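Local coordinates for protein MccF (Escherichia coli, PDB 4IIY) that provides self-immunity to microcin C7, probably as a carboxypeptidase-like hydrolase of the peptidase S66 family, and here binds glutamyl sulfamoyl inosine, at residues G43-F48 with G74-G80; I94-A98 with S124-L129; F101-Y106 with F128-I134; A152-K157 with E256-E260. The protein carries 1 engineered substitution. One frame throughout, in Å; residues are numbered along the deposited sequence. Where two conformers were deposited one is given.

Contact 1: residues G43-F48 with G74-G80. With EDO (1,2-ethanediol), chain P.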
# COMPACT_ATOMS: atom_id res chain seq x y z
N GLY B 43 -37.14 -11.96 2.00
CA GLY B 43 -37.81 -11.49 3.20
C GLY B 43 -36.90 -11.36 4.40
O GLY B 43 -37.31 -10.85 5.45
N ASP B 44 -35.66 -11.81 4.27
CA ASP B 44 -34.70 -11.71 5.37
C ASP B 44 -34.33 -10.27 5.71
O ASP B 44 -34.60 -9.33 4.95
CB ASP B 44 -33.42 -12.51 5.07
CG ASP B 44 -33.57 -14.00 5.34
OD1 ASP B 44 -34.60 -14.44 5.90
OD2 ASP B 44 -32.62 -14.75 5.00
N THR B 45 -33.68 -10.12 6.86
CA THR B 45 -33.17 -8.85 7.33
C THR B 45 -31.67 -8.71 7.05
O THR B 45 -30.87 -9.58 7.40
CB THR B 45 -33.42 -8.71 8.85
OG1 THR B 45 -34.83 -8.76 9.10
CG2 THR B 45 -32.86 -7.40 9.38
N ILE B 46 -31.32 -7.60 6.40
CA ILE B 46 -29.94 -7.26 6.09
C ILE B 46 -29.57 -6.05 6.94
O ILE B 46 -30.30 -5.05 6.92
CB ILE B 46 -29.80 -6.89 4.60
CG1 ILE B 46 -30.16 -8.09 3.70
CG2 ILE B 46 -28.39 -6.39 4.31
CD1 ILE B 46 -30.25 -7.76 2.21
N GLY B 47 -28.47 -6.12 7.68
CA GLY B 47 -27.97 -4.96 8.40
C GLY B 47 -26.80 -4.37 7.66
O GLY B 47 -26.03 -5.12 7.06
N PHE B 48 -26.65 -3.05 7.67
CA PHE B 48 -25.53 -2.44 6.97
C PHE B 48 -24.66 -1.56 7.87
O PHE B 48 -25.15 -0.96 8.83
CB PHE B 48 -25.98 -1.73 5.68
CG PHE B 48 -27.03 -0.66 5.87
CD1 PHE B 48 -26.68 0.61 6.30
CD2 PHE B 48 -28.36 -0.91 5.57
CE1 PHE B 48 -27.64 1.61 6.42
CE2 PHE B 48 -29.33 0.09 5.69
CZ PHE B 48 -28.96 1.35 6.13
N GLY B 74 -38.02 -7.07 -1.19
CA GLY B 74 -38.63 -7.72 -0.04
C GLY B 74 -37.77 -7.81 1.21
O GLY B 74 -38.22 -8.37 2.22
N PHE B 75 -36.56 -7.27 1.17
CA PHE B 75 -35.68 -7.32 2.33
C PHE B 75 -36.04 -6.27 3.35
O PHE B 75 -36.46 -5.17 3.00
CB PHE B 75 -34.21 -7.19 1.92
CG PHE B 75 -33.70 -8.37 1.14
CD1 PHE B 75 -33.49 -9.58 1.77
CD2 PHE B 75 -33.48 -8.28 -0.23
CE1 PHE B 75 -33.05 -10.68 1.05
CE2 PHE B 75 -33.03 -9.37 -0.95
CZ PHE B 75 -32.81 -10.57 -0.30
N LYS B 76 -35.87 -6.62 4.62
CA LYS B 76 -35.96 -5.65 5.70
C LYS B 76 -34.54 -5.19 5.99
O LYS B 76 -33.61 -5.99 5.99
CB LYS B 76 -36.58 -6.30 6.93
CG LYS B 76 -37.98 -6.86 6.66
CD LYS B 76 -38.46 -7.80 7.74
CE LYS B 76 -39.76 -8.47 7.33
NZ LYS B 76 -39.66 -9.19 6.02
N LEU B 77 -34.37 -3.89 6.22
CA LEU B 77 -33.03 -3.34 6.46
C LEU B 77 -32.87 -2.79 7.87
O LEU B 77 -33.77 -2.12 8.40
CB LEU B 77 -32.72 -2.25 5.45
CG LEU B 77 -32.86 -2.62 3.98
CD1 LEU B 77 -32.47 -1.45 3.10
CD2 LEU B 77 -32.03 -3.84 3.64
N VAL B 78 -31.73 -3.09 8.48
CA VAL B 78 -31.33 -2.49 9.74
C VAL B 78 -30.13 -1.58 9.49
O VAL B 78 -29.09 -2.01 8.98
CB VAL B 78 -30.97 -3.56 10.79
CG1 VAL B 78 -30.36 -2.92 12.04
CG2 VAL B 78 -32.19 -4.40 11.16
N SER B 79 -30.29 -0.31 9.84
CA SER B 79 -29.24 0.67 9.64
C SER B 79 -28.23 0.64 10.79
O SER B 79 -28.60 0.77 11.95
CB SER B 79 -29.87 2.06 9.55
OG SER B 79 -28.90 3.06 9.33
N GLY B 80 -26.95 0.49 10.46
CA GLY B 80 -25.91 0.54 11.48
C GLY B 80 -25.90 1.89 12.18
O GLY B 80 -26.34 2.90 11.62
C1 EDO P . -33.57 -19.07 7.05
O1 EDO P . -32.47 -19.98 7.09
C2 EDO P . -33.37 -18.03 5.94
O2 EDO P . -32.30 -17.14 6.28
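Ile46 and Phe48 pair with Leu77 and Ser79 in a parallel beta ladder that completes a beta-alpha-beta crossover: strand 45-49 runs through helix 60-72 to strand 76-79, one of the two outermost strands of its sheet within this chain. The backbones are closely zipped. Ile46 N donates to Lys76 O at 2.8 Å, Val78 N to Ile46 O at 2.9 Å, and Phe48 N to Val78 O one step further on. The face bearing Ile46, Leu77 and Phe48 is tightly filled. Methyl CD1 of Ile46 lies over the Phe75 ring, toward its rim and 3.9 Å from the centroid, while Asp44 O meets that ring at its edge. Set between its backbone N and carbonyl carbon (chi1 57°), the CG of Phe48 swings the ring over the partner strand; there Ser79 CA lies against one face and Leu77 CB at the edge. Helix 60-72 adds cover, with Phe63 against Phe48 and Val67 on Leu77. On the other face, methyls CG2 of Thr45 and CG2 of Val78 touch at 3.6 Å; the solvent side is that of Lys76, which is exposed. An ethanediol, probably from the crystallisation liquor, has O2 2.7 Å from Asp44 OD2, which also accepts from Ala41 N. The lysine chain, extended until it bends at chi4 (56°), brings Lys76 NZ onto a lone pair of Gly43 O, in the carbonyl plane, at 2.9 Å.

Contact 2: residues I94-A98 with S124-L129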
# COMPACT_ATOMS: atom_id res chain seq x y z
N ILE B 94 -12.12 4.70 15.25
CA ILE B 94 -11.85 3.27 15.13
C ILE B 94 -12.79 2.44 16.00
O ILE B 94 -13.45 1.50 15.54
CB ILE B 94 -10.37 2.97 15.46
CG1 ILE B 94 -9.47 3.66 14.44
CG2 ILE B 94 -10.13 1.46 15.49
CD1 ILE B 94 -7.99 3.60 14.79
N LYS B 95 -12.88 2.81 17.28
CA LYS B 95 -13.74 2.07 18.20
C LYS B 95 -15.23 2.18 17.89
O LYS B 95 -15.96 1.19 18.01
CB LYS B 95 -13.44 2.46 19.64
CG LYS B 95 -12.10 1.92 20.08
CD LYS B 95 -11.74 2.38 21.47
CE LYS B 95 -10.42 1.77 21.90
NZ LYS B 95 -9.97 2.29 23.22
N GLU B 96 -15.67 3.36 17.46
CA GLU B 96 -17.07 3.53 17.06
C GLU B 96 -17.42 2.59 15.90
O GLU B 96 -18.49 1.97 15.88
CB GLU B 96 -17.36 4.98 16.66
CG GLU B 96 -17.50 5.95 17.82
CD GLU B 96 -17.76 7.38 17.37
OE1 GLU B 96 -17.13 7.85 16.40
OE2 GLU B 96 -18.62 8.05 17.98
N ARG B 97 -16.52 2.50 14.93
CA ARG B 97 -16.76 1.66 13.76
C ARG B 97 -16.78 0.18 14.13
O ARG B 97 -17.60 -0.59 13.63
CB ARG B 97 -15.76 1.98 12.65
CG ARG B 97 -16.05 3.33 11.98
CD ARG B 97 -15.00 3.67 10.94
NE ARG B 97 -13.76 4.15 11.55
CZ ARG B 97 -12.54 3.83 11.15
NH1 ARG B 97 -12.35 2.99 10.13
NH2 ARG B 97 -11.49 4.34 11.77
N ALA B 98 -15.88 -0.23 15.01
CA ALA B 98 -15.89 -1.62 15.47
C ALA B 98 -17.20 -1.93 16.20
O ALA B 98 -17.79 -2.99 16.00
CB ALA B 98 -14.69 -1.92 16.35
N SER B 124 -8.28 -0.85 10.55
CA SER B 124 -8.17 -0.35 11.92
C SER B 124 -9.05 -1.10 12.91
O SER B 124 -8.74 -1.16 14.10
CB SER B 124 -8.55 1.13 12.01
OG SER B 124 -7.63 1.95 11.34
N LEU B 125 -10.17 -1.63 12.42
CA LEU B 125 -11.17 -2.24 13.30
C LEU B 125 -10.77 -3.60 13.83
O LEU B 125 -11.35 -4.06 14.81
CB LEU B 125 -12.50 -2.42 12.55
CG LEU B 125 -13.44 -1.24 12.37
CD1 LEU B 125 -12.78 -0.08 11.63
CD2 LEU B 125 -14.70 -1.70 11.65
N LEU B 126 -9.81 -4.25 13.17
CA LEU B 126 -9.58 -5.67 13.41
C LEU B 126 -9.27 -6.09 14.86
O LEU B 126 -9.74 -7.13 15.29
CB LEU B 126 -8.56 -6.23 12.41
CG LEU B 126 -9.10 -6.28 10.97
CD1 LEU B 126 -7.97 -6.58 9.98
CD2 LEU B 126 -10.22 -7.30 10.83
N PRO B 127 -8.49 -5.29 15.61
CA PRO B 127 -8.25 -5.70 17.00
C PRO B 127 -9.50 -5.65 17.89
O PRO B 127 -9.46 -6.19 19.00
CB PRO B 127 -7.23 -4.67 17.49
CG PRO B 127 -6.58 -4.13 16.25
CD PRO B 127 -7.70 -4.11 15.23
N PHE B 128 -10.58 -5.05 17.41
CA PHE B 128 -11.73 -4.70 18.25
C PHE B 128 -13.01 -5.44 17.88
O PHE B 128 -14.06 -5.24 18.53
CB PHE B 128 -11.97 -3.18 18.18
CG PHE B 128 -10.75 -2.38 18.54
CD1 PHE B 128 -10.33 -2.30 19.86
CD2 PHE B 128 -10.01 -1.73 17.55
CE1 PHE B 128 -9.19 -1.58 20.20
CE2 PHE B 128 -8.88 -1.00 17.88
CZ PHE B 128 -8.47 -0.92 19.21
N LEU B 129 -12.96 -6.29 16.86
CA LEU B 129 -14.15 -7.06 16.49
C LEU B 129 -14.38 -8.19 17.47
O LEU B 129 -13.43 -8.76 18.02
CB LEU B 129 -14.04 -7.63 15.07
CG LEU B 129 -13.88 -6.61 13.94
CD1 LEU B 129 -13.95 -7.35 12.61
CD2 LEU B 129 -14.95 -5.54 14.04
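Leu125, Phe128 and Ala98 give up the most surface where the first turn of helix 94-105 meets residues 124-127, helical in backbone angles only, and the residues after them. Leu125 reaches in with its branches: CG lies 3.7 Å from Ala98 N, CD2 rests against the carbonyl of Arg97, and CD1 sits over one face of the Arg97 guanidinium, 3.4 Å from NH1. That guanidinium is held in turn by Ser51 O and Asn121 O through NH1 and by a salt bridge from NH2 to Glu280 of the second subunit. Ala98, with only a methyl, lets the backbones come close, its CB touching Phe128 CB at 3.5 Å. Phe128, its CG lying beside the backbone N (chi1 -54°), turns its ring back along the helix, where Ile94 CG2 approaches CE2 obliquely at 3.7 Å and Lys95 CE comes up to CE1. The same Ile94 methyl lies 3.3 Å from Ser124 O, while CG1 packs on Ser124 CB at 3.6 Å. Replacing Ile94 by an alanine would probably open a gap between Ser124 and Phe128 and leave the phenyl ring freer to turn. Lys95 NZ pairs with Asp324 of the second subunit, and Ser124 OG bonds to Glu280 of that subunit. Apolar contacts thus pack the N-terminal turn of helix 94-105 on the loop between strand 110-115 and helix 131-136, beside the interface with the second subunit.

Contact 3: residues F101-Y106 with F128-I134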
# COMPACT_ATOMS: atom_id res chain seq x y z
N PHE B 101 -20.20 -2.48 13.84
CA PHE B 101 -20.18 -3.81 13.25
C PHE B 101 -20.60 -4.87 14.28
O PHE B 101 -21.44 -5.73 14.00
CB PHE B 101 -18.79 -4.13 12.68
CG PHE B 101 -18.71 -5.44 11.95
CD1 PHE B 101 -18.48 -6.62 12.63
CD2 PHE B 101 -18.88 -5.48 10.57
CE1 PHE B 101 -18.41 -7.84 11.94
CE2 PHE B 101 -18.81 -6.68 9.88
CZ PHE B 101 -18.57 -7.86 10.56
N ASN B 102 -20.01 -4.80 15.47
CA ASN B 102 -20.31 -5.79 16.50
C ASN B 102 -21.80 -5.81 16.84
O ASN B 102 -22.38 -6.88 17.06
CB ASN B 102 -19.48 -5.55 17.76
CG ASN B 102 -18.01 -5.90 17.58
OD1 ASN B 102 -17.65 -6.71 16.73
ND2 ASN B 102 -17.15 -5.29 18.39
N GLU B 103 -22.42 -4.64 16.86
CA GLU B 103 -23.84 -4.54 17.20
C GLU B 103 -24.72 -5.27 16.20
O GLU B 103 -25.77 -5.81 16.56
CB GLU B 103 -24.25 -3.08 17.35
CG GLU B 103 -23.75 -2.45 18.63
CD GLU B 103 -24.16 -1.00 18.78
OE1 GLU B 103 -24.80 -0.47 17.85
OE2 GLU B 103 -23.83 -0.39 19.82
N LEU B 104 -24.30 -5.33 14.94
CA LEU B 104 -25.04 -6.10 13.95
C LEU B 104 -24.86 -7.60 14.19
O LEU B 104 -25.81 -8.37 14.04
CB LEU B 104 -24.63 -5.71 12.53
CG LEU B 104 -24.85 -4.24 12.17
CD1 LEU B 104 -24.34 -3.97 10.75
CD2 LEU B 104 -26.31 -3.83 12.29
N VAL B 105 -23.64 -8.01 14.57
CA VAL B 105 -23.40 -9.41 14.89
C VAL B 105 -24.28 -9.87 16.06
O VAL B 105 -24.73 -11.02 16.09
CB VAL B 105 -21.90 -9.66 15.22
CG1 VAL B 105 -21.69 -11.10 15.68
CG2 VAL B 105 -21.03 -9.32 14.00
N TYR B 106 -24.54 -8.96 17.00
CA TYR B 106 -25.31 -9.30 18.21
C TYR B 106 -26.81 -9.41 17.95
O TYR B 106 -27.55 -9.88 18.81
CB TYR B 106 -25.09 -8.25 19.30
CG TYR B 106 -23.66 -8.06 19.75
CD1 TYR B 106 -22.74 -9.10 19.69
CD2 TYR B 106 -23.24 -6.84 20.26
CE1 TYR B 106 -21.43 -8.91 20.11
CE2 TYR B 106 -21.94 -6.64 20.68
CZ TYR B 106 -21.04 -7.68 20.60
OH TYR B 106 -19.74 -7.50 21.02
N PHE B 128 -10.58 -5.05 17.41
CA PHE B 128 -11.73 -4.70 18.25
C PHE B 128 -13.01 -5.44 17.88
O PHE B 128 -14.06 -5.24 18.53
CB PHE B 128 -11.97 -3.18 18.18
CG PHE B 128 -10.75 -2.38 18.54
CD1 PHE B 128 -10.33 -2.30 19.86
CD2 PHE B 128 -10.01 -1.73 17.55
CE1 PHE B 128 -9.19 -1.58 20.20
CE2 PHE B 128 -8.88 -1.00 17.88
CZ PHE B 128 -8.47 -0.92 19.21
N LEU B 129 -12.96 -6.29 16.86
CA LEU B 129 -14.15 -7.06 16.49
C LEU B 129 -14.38 -8.19 17.47
O LEU B 129 -13.43 -8.76 18.02
CB LEU B 129 -14.04 -7.63 15.07
CG LEU B 129 -13.88 -6.61 13.94
CD1 LEU B 129 -13.95 -7.35 12.61
CD2 LEU B 129 -14.95 -5.54 14.04
N ASP B 130 -15.65 -8.54 17.66
CA ASP B 130 -15.99 -9.59 18.61
C ASP B 130 -15.99 -10.93 17.90
O ASP B 130 -17.04 -11.43 17.48
CB ASP B 130 -17.35 -9.29 19.25
CG ASP B 130 -17.62 -10.15 20.48
OD1 ASP B 130 -17.01 -11.23 20.60
OD2 ASP B 130 -18.46 -9.73 21.31
N TYR B 131 -14.80 -11.52 17.76
CA TYR B 131 -14.65 -12.76 17.01
C TYR B 131 -15.43 -13.91 17.65
O TYR B 131 -16.00 -14.73 16.94
CB TYR B 131 -13.17 -13.12 16.81
CG TYR B 131 -12.49 -12.05 16.00
CD1 TYR B 131 -12.78 -11.90 14.65
CD2 TYR B 131 -11.63 -11.14 16.59
CE1 TYR B 131 -12.20 -10.90 13.90
CE2 TYR B 131 -11.04 -10.13 15.84
CZ TYR B 131 -11.34 -10.01 14.50
OH TYR B 131 -10.77 -9.00 13.73
N ASP B 132 -15.47 -13.95 18.98
CA ASP B 132 -16.22 -15.00 19.65
C ASP B 132 -17.70 -14.92 19.29
O ASP B 132 -18.35 -15.94 19.08
CB ASP B 132 -16.03 -14.92 21.16
CG ASP B 132 -14.66 -15.36 21.61
OD1 ASP B 132 -13.99 -16.11 20.85
OD2 ASP B 132 -14.24 -14.98 22.72
N ALA B 133 -18.24 -13.70 19.21
CA ALA B 133 -19.65 -13.52 18.87
C ALA B 133 -19.90 -13.90 17.41
O ALA B 133 -20.96 -14.43 17.08
CB ALA B 133 -20.09 -12.10 19.15
N ILE B 134 -18.94 -13.63 16.54
CA ILE B 134 -19.05 -14.01 15.13
C ILE B 134 -19.11 -15.53 15.01
O ILE B 134 -19.90 -16.07 14.24
CB ILE B 134 -17.87 -13.45 14.31
CG1 ILE B 134 -17.98 -11.93 14.25
CG2 ILE B 134 -17.86 -14.04 12.91
CD1 ILE B 134 -16.75 -11.24 13.68
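With CG anti to its carbonyl carbon (chi1 -72°), Asn102 carries its amide across to the backbone of 128-130, and Asp130, its CG anti to the backbone N (chi1 -166°), extends its carboxylate toward Tyr106. The amide grips the loop with both ends: ND2 donates to Phe128 O at 3.1 Å, the acceptor lying in the amide plane, and OD1 accepts from Asp130 N at 2.9 Å, the donor standing above the carbonyl plane. Losing the amide, as with an alanine here, would probably leave Phe128 O and Asp130 N without these partners and let the loop before helix 131-136 move. Tyr106 OH donates to the anti lone pair of Asp130 OD2 at 2.6 Å, with ring and carboxylate planes nearly perpendicular (82°). The tyrosine ring has Asn102 O over the centre of one face, and Ala133 CB at its edge, 3.6 Å from CE1. The other carboxylate oxygen, Asp130 OD1, takes Ala133 N at 3.1 Å from above the carboxylate plane, so this one residue both caps its helix and holds the tyrosine. Behind the polar row, Phe101 CD1 meets Leu129 CD2, and Val105 CG2 packs against Ile134 CG1 at 4.0 Å; Phe101 and Val105 also rest on Ile113 of strand 110-115. The motif is an N-capped helix start docked on the preceding helix, as neighbouring helices pack along a mainly parallel alpha/beta sheet.

Contact 4: residues A152-K157 with E256-E260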
# COMPACT_ATOMS: atom_id res chain seq x y z
N ALA B 152 -11.20 -10.79 4.96
CA ALA B 152 -10.03 -11.64 5.13
C ALA B 152 -9.69 -11.83 6.62
O ALA B 152 -9.35 -12.94 7.05
CB ALA B 152 -8.85 -11.07 4.37
N GLY B 153 -9.75 -10.76 7.39
CA GLY B 153 -9.42 -10.83 8.80
C GLY B 153 -10.37 -11.72 9.58
O GLY B 153 -9.94 -12.49 10.45
N ILE B 154 -11.66 -11.64 9.29
CA ILE B 154 -12.64 -12.49 9.94
C ILE B 154 -12.41 -13.95 9.57
O ILE B 154 -12.45 -14.84 10.43
CB ILE B 154 -14.08 -12.03 9.61
CG1 ILE B 154 -14.38 -10.72 10.33
CG2 ILE B 154 -15.09 -13.10 9.98
CD1 ILE B 154 -15.66 -10.03 9.89
N TYR B 155 -12.13 -14.22 8.30
CA TYR B 155 -11.80 -15.59 7.89
C TYR B 155 -10.57 -16.11 8.64
O TYR B 155 -10.56 -17.24 9.15
CB TYR B 155 -11.59 -15.65 6.37
CG TYR B 155 -11.12 -17.00 5.89
CD1 TYR B 155 -11.98 -18.08 5.83
CD2 TYR B 155 -9.80 -17.20 5.50
CE1 TYR B 155 -11.54 -19.33 5.40
CE2 TYR B 155 -9.35 -18.44 5.06
CZ TYR B 155 -10.23 -19.50 5.01
OH TYR B 155 -9.77 -20.72 4.58
N ALA B 156 -9.52 -15.30 8.70
CA ALA B 156 -8.29 -15.70 9.38
C ALA B 156 -8.53 -16.05 10.84
O ALA B 156 -7.96 -17.03 11.35
CB ALA B 156 -7.23 -14.60 9.25
N LYS B 157 -9.37 -15.28 11.52
CA LYS B 157 -9.62 -15.48 12.95
C LYS B 157 -10.64 -16.56 13.27
O LYS B 157 -10.57 -17.17 14.35
CB LYS B 157 -10.07 -14.17 13.59
CG LYS B 157 -8.96 -13.17 13.80
CD LYS B 157 -8.01 -13.65 14.90
CE LYS B 157 -6.90 -12.65 15.18
NZ LYS B 157 -5.98 -13.16 16.24
N GLU B 256 -1.59 -11.45 11.98
CA GLU B 256 -2.42 -12.61 12.27
C GLU B 256 -3.76 -12.55 11.55
O GLU B 256 -4.48 -13.54 11.49
CB GLU B 256 -2.62 -12.76 13.78
CG GLU B 256 -3.46 -11.66 14.42
CD GLU B 256 -3.21 -11.51 15.92
OE1 GLU B 256 -4.07 -11.94 16.71
OE2 GLU B 256 -2.16 -10.96 16.30
N TRP B 257 -4.09 -11.39 10.98
CA TRP B 257 -5.35 -11.22 10.24
C TRP B 257 -5.23 -11.50 8.74
O TRP B 257 -6.23 -11.53 8.04
CB TRP B 257 -5.95 -9.83 10.48
CG TRP B 257 -6.49 -9.68 11.87
CD1 TRP B 257 -7.73 -10.04 12.31
CD2 TRP B 257 -5.80 -9.13 13.00
NE1 TRP B 257 -7.86 -9.75 13.65
CE2 TRP B 257 -6.69 -9.20 14.10
CE3 TRP B 257 -4.53 -8.60 13.19
CZ2 TRP B 257 -6.34 -8.74 15.37
CZ3 TRP B 257 -4.18 -8.15 14.46
CH2 TRP B 257 -5.08 -8.22 15.53
N MET B 258 -4.01 -11.70 8.25
CA MET B 258 -3.83 -12.09 6.85
C MET B 258 -3.88 -13.62 6.74
O MET B 258 -3.01 -14.30 7.28
CB MET B 258 -2.50 -11.57 6.30
CG MET B 258 -2.23 -12.04 4.89
SD MET B 258 -3.40 -11.36 3.69
CE MET B 258 -3.15 -12.53 2.34
N PRO B 259 -4.89 -14.16 6.04
CA PRO B 259 -4.93 -15.62 5.89
C PRO B 259 -3.67 -16.13 5.21
O PRO B 259 -3.20 -15.55 4.23
CB PRO B 259 -6.14 -15.86 4.98
CG PRO B 259 -6.92 -14.59 4.99
CD PRO B 259 -5.98 -13.48 5.32
N GLU B 260 -3.12 -17.23 5.72
CA GLU B 260 -1.96 -17.86 5.11
C GLU B 260 -2.35 -18.40 3.73
O GLU B 260 -3.34 -19.12 3.61
CB GLU B 260 -1.43 -19.01 5.97
CG GLU B 260 -0.20 -19.69 5.37
CD GLU B 260 0.17 -21.00 6.06
OE1 GLU B 260 -0.73 -21.65 6.63
OE2 GLU B 260 1.36 -21.37 6.02
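The Trp257 indole has Lys157 CE and Glu256 CG over one face, both toward the rim, and Gly153 CA and O at its edge. Lys157 CE comes 3.4 Å from Trp257 NE1, a CH-pi approach over the five-membered ring. The lysine is bent at chi2 (-70°), which lays its aliphatic part across the indole and brings NZ 4.9 Å from the centroid of the six-membered ring, an off-centre cation-pi contact. The Tyr155 ring meets Pro259 with its edge: Pro259 CB lies in the ring plane, and Pro259 CG is 3.9 Å from Tyr155 CD2. Tyr155 OH hydrogen-bonds to Arg240. Between these two groups the helix comes close to the loop, Ala156 CB touching Trp257 O at 3.4 Å and Gly153 CA directing a CA-H...O contact to the same oxygen, also at 3.4 Å. The lack of a side chain at Gly153 suits the close approach of Trp257 CD1. Lys157 NZ forms a salt bridge with Glu256 OE1, although the modelled separation of 2.3 Å is doubtful in detail. Glu256 OE2 pairs with Arg290 of the second subunit, so the carboxylate probably balances two cations and carries this charge network from helix 148-158 to the dimer interface.

In the fold
From the N terminus, contact 1 comes first: it closes the loop from strand 45-49 through helix 60-72 to edge strand 76-79, before the other contacts open. Contacts 2 and 3 then share helix 94-105 and the residues Phe128 and Leu129, and they cross, because 94-98, 101-106, 124-129 and 128-134 alternate along the chain; together they fasten this helix to the loop and helix after strand 110-115. Leu104 of that helix packs on Phe48 and Val78, tying contact 1 to contact 3. Contact 4 follows in series, joining helix 148-158 of the LD-carboxypeptidase N-terminal domain to a loop of the C-terminal domain. Ile154 touches Leu129 and Phe101, so contacts 2 to 4 form one continuous patch.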